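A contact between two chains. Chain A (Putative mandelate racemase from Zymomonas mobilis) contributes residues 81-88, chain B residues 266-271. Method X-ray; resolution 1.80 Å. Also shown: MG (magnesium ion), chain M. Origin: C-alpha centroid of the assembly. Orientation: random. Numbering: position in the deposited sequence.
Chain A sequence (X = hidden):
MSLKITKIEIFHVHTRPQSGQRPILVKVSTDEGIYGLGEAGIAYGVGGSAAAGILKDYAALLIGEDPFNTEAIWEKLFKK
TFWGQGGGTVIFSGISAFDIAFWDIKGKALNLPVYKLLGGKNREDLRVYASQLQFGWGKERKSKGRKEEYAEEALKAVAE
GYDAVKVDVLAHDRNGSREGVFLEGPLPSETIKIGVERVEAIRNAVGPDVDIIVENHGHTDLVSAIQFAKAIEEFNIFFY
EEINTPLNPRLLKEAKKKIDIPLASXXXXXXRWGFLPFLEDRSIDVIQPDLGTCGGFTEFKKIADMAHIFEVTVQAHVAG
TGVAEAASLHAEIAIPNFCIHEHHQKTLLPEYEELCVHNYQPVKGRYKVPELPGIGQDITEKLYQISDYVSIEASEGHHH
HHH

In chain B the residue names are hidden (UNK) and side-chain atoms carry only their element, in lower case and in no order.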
# COMPACT_ATOMS: atom_id res chain seq x y z
N THR A 81 1.06 35.66 5.13
CA THR A 81 0.20 35.96 6.28
C THR A 81 0.56 35.10 7.50
O THR A 81 0.04 35.34 8.60
CB THR A 81 -1.26 35.70 5.93
OG1 THR A 81 -1.41 34.35 5.44
CG2 THR A 81 -1.74 36.71 4.86
N PHE A 82 1.45 34.13 7.29
CA PHE A 82 1.74 33.04 8.23
C PHE A 82 0.62 32.01 8.31
O PHE A 82 0.84 30.83 8.06
CB PHE A 82 2.15 33.51 9.64
CG PHE A 82 3.01 32.51 10.36
CD1 PHE A 82 4.37 32.42 10.06
CD2 PHE A 82 2.47 31.62 11.28
CE1 PHE A 82 5.19 31.48 10.68
CE2 PHE A 82 3.28 30.66 11.91
CZ PHE A 82 4.64 30.60 11.60
N TRP A 83 -0.59 32.46 8.65
CA TRP A 83 -1.72 31.54 8.86
C TRP A 83 -2.26 30.89 7.59
O TRP A 83 -2.88 29.83 7.65
CB TRP A 83 -2.80 32.17 9.75
CG TRP A 83 -2.13 32.72 10.95
CD1 TRP A 83 -1.89 34.04 11.24
CD2 TRP A 83 -1.47 31.96 11.98
NE1 TRP A 83 -1.16 34.15 12.40
CE2 TRP A 83 -0.90 32.89 12.88
CE3 TRP A 83 -1.33 30.59 12.24
CZ2 TRP A 83 -0.19 32.49 14.02
CZ3 TRP A 83 -0.63 30.20 13.38
CH2 TRP A 83 -0.07 31.15 14.25
N GLY A 84 -2.02 31.52 6.43
CA GLY A 84 -2.42 30.95 5.14
C GLY A 84 -1.93 29.52 4.97
O GLY A 84 -2.64 28.64 4.46
N GLN A 85 -0.70 29.29 5.44
CA GLN A 85 -0.06 27.98 5.31
C GLN A 85 -0.57 26.91 6.28
O GLN A 85 -0.32 25.73 6.07
CB GLN A 85 1.47 28.10 5.40
CG GLN A 85 2.10 28.68 4.13
CD GLN A 85 3.53 29.09 4.36
OE1 GLN A 85 3.79 30.21 4.82
NE2 GLN A 85 4.47 28.19 4.06
N GLY A 86 -1.30 27.34 7.31
CA GLY A 86 -2.06 26.42 8.16
C GLY A 86 -3.47 26.13 7.66
O GLY A 86 -4.07 25.11 8.02
N GLY A 87 -4.00 27.01 6.81
CA GLY A 87 -5.30 26.77 6.17
C GLY A 87 -6.51 27.07 7.06
O GLY A 87 -6.37 27.52 8.22
N GLY A 88 -7.71 26.84 6.52
CA GLY A 88 -8.93 26.84 7.31
C GLY A 88 -10.10 27.56 6.64
O GLY A 88 -9.92 28.31 5.66
N UNK B 266 4.13 21.93 14.26
CA UNK B 266 2.91 21.88 15.03
C UNK B 266 2.13 23.16 15.16
O UNK B 266 0.91 23.12 15.42
N UNK B 267 2.81 24.30 15.02
CA UNK B 267 2.17 25.57 15.29
C UNK B 267 1.15 25.88 14.21
O UNK B 267 0.24 26.67 14.45
c UNK B 267 5.08 27.94 14.50
o UNK B 267 6.13 27.34 14.78
c UNK B 267 3.18 26.70 15.46
c UNK B 267 3.85 27.14 14.19
o UNK B 267 4.97 29.19 14.51
N UNK B 268 1.28 25.25 13.04
CA UNK B 268 0.26 25.43 11.99
C UNK B 268 -0.50 24.14 11.67
O UNK B 268 -0.89 23.89 10.52
c UNK B 268 3.96 28.67 8.88
n UNK B 268 5.26 28.39 8.89
n UNK B 268 3.14 27.97 9.65
c UNK B 268 1.11 27.57 10.95
n UNK B 268 3.50 29.65 8.11
c UNK B 268 0.88 26.07 10.74
c UNK B 268 1.70 28.21 9.73
N UNK B 269 -0.66 23.31 12.69
CA UNK B 269 -1.44 22.07 12.59
C UNK B 269 -2.37 22.03 13.80
O UNK B 269 -1.95 22.29 14.94
c UNK B 269 1.70 19.89 11.74
c UNK B 269 -0.52 20.82 12.63
c UNK B 269 -1.34 19.54 12.54
c UNK B 269 0.52 20.84 11.50
N UNK B 270 -3.65 21.71 13.57
CA UNK B 270 -4.67 21.97 14.59
C UNK B 270 -5.54 20.74 14.85
O UNK B 270 -6.00 20.08 13.90
c UNK B 270 -3.33 26.32 12.26
c UNK B 270 -4.79 24.27 13.51
c UNK B 270 -3.89 25.06 14.24
c UNK B 270 -3.15 26.08 13.61
c UNK B 270 -5.56 23.16 14.18
c UNK B 270 -4.22 25.56 11.51
o UNK B 270 -2.62 27.31 11.65
c UNK B 270 -4.95 24.53 12.15
N UNK B 271 -5.77 20.44 16.13
CA UNK B 271 -6.63 19.32 16.59
C UNK B 271 -6.01 17.95 16.33
O UNK B 271 -5.03 17.81 15.59
o UNK B 271 -8.11 18.79 14.71
c UNK B 271 -8.05 19.39 16.00
MG MG M . 8.09 28.09 14.80
O HOH W 1 5.68 30.98 6.69
O HOH W 2 -2.85 22.83 9.05
O HOH W 3 7.38 30.33 14.65
O HOH W 4 7.94 27.96 12.66
O HOH W 5 8.27 28.85 16.82

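Position 266 of chain B carries no side-chain atoms, and nothing of it comes within reach of the chain A stretch. Its backbone angles, 169/-24, would jam a CB against the carbonyl oxygen of the preceding residue, which by itself calls for glycine: G266(B). Its job is local, since it opens a type I turn closed by the hydrogen bond from the backbone N of position 269 to the O of G266(B), at 3.2 Å.

Position 267 has three side-chain carbons in a row, the third carrying two oxygens. The CA-to-CB bond points toward the chain A stretch, and one of the oxygens sits 3.3 Å from CZ of F82(A), near the plane of the ring. A carboxylate on a two-carbon spacer is glutamate, E267(B). The oxygen beside the ring is OE2, which also accepts a hydrogen bond from water 3, a ligand of the magnesium ion. The residue binds the metal as well: OE1 of E267(B) lies 2.1 Å from MG. The edge of an aromatic ring is its positive rim, a suitable neighbour for a carboxylate oxygen.

Position 268 shows three carbons, a nitrogen, then a carbon bearing two more nitrogens. The planar head lies flat on the F82(A) ring, the centres 3.6 Å apart and the planes at 3°, and one terminal nitrogen is 2.9 Å from the backbone O of F82(A). This guanidinium on a long arm is arginine, R268(B), and it loses more area to the other stretch than any other residue of the contact, 124 Å². Its CZ stands over the face of the ring in a cation-pi arrangement. The nitrogen at the carbonyl is NH1, which donates a hydrogen bond there at 163°. Water 1 extends the grip, accepting from NH1 and donating to OE1 of Q85(A).

Position 269 has four carbons, forked at the first, with one arm two carbons long. Its CA-to-CB bond points away and it makes no contact with the chain A stretch: isoleucine, I269(B).

Position 270 has one carbon leading to a six-carbon ring that bears an oxygen. That oxygen lies 3.6 Å from CE3 of W83(A), at the edge of the indole, while a ring carbon comes 3.5 Å from the backbone O of G86(A). The residue is tyrosine, Y270(B), and the ring carbon is CE2.

Position 271 has one carbon and one oxygen and is remote from the chain A stretch: serine, S271(B). Its OG donates to the backbone O of Y270(B) at 2.6 Å.

The contact works by letting one arginine read both the ring and the backbone of a single residue. F82(A) leaves the preceding helix with positive phi, and its carbonyl and ring are both met by the guanidinium. Close packing nearby depends on G86(A): its CA is 4.6 Å from CA of R268(B), and an ideal CB there would fall 2.2 Å from OH of Y270(B), a clash. Water 2 ties the two backbones together at this point, donating to O of G86(A) and O of R268(B). The rule to take away is economical: a flat cation on an aromatic face, anchored by a carbonyl, beside a glycine that lets the chains approach.

Chain B (266-271) GERIYS
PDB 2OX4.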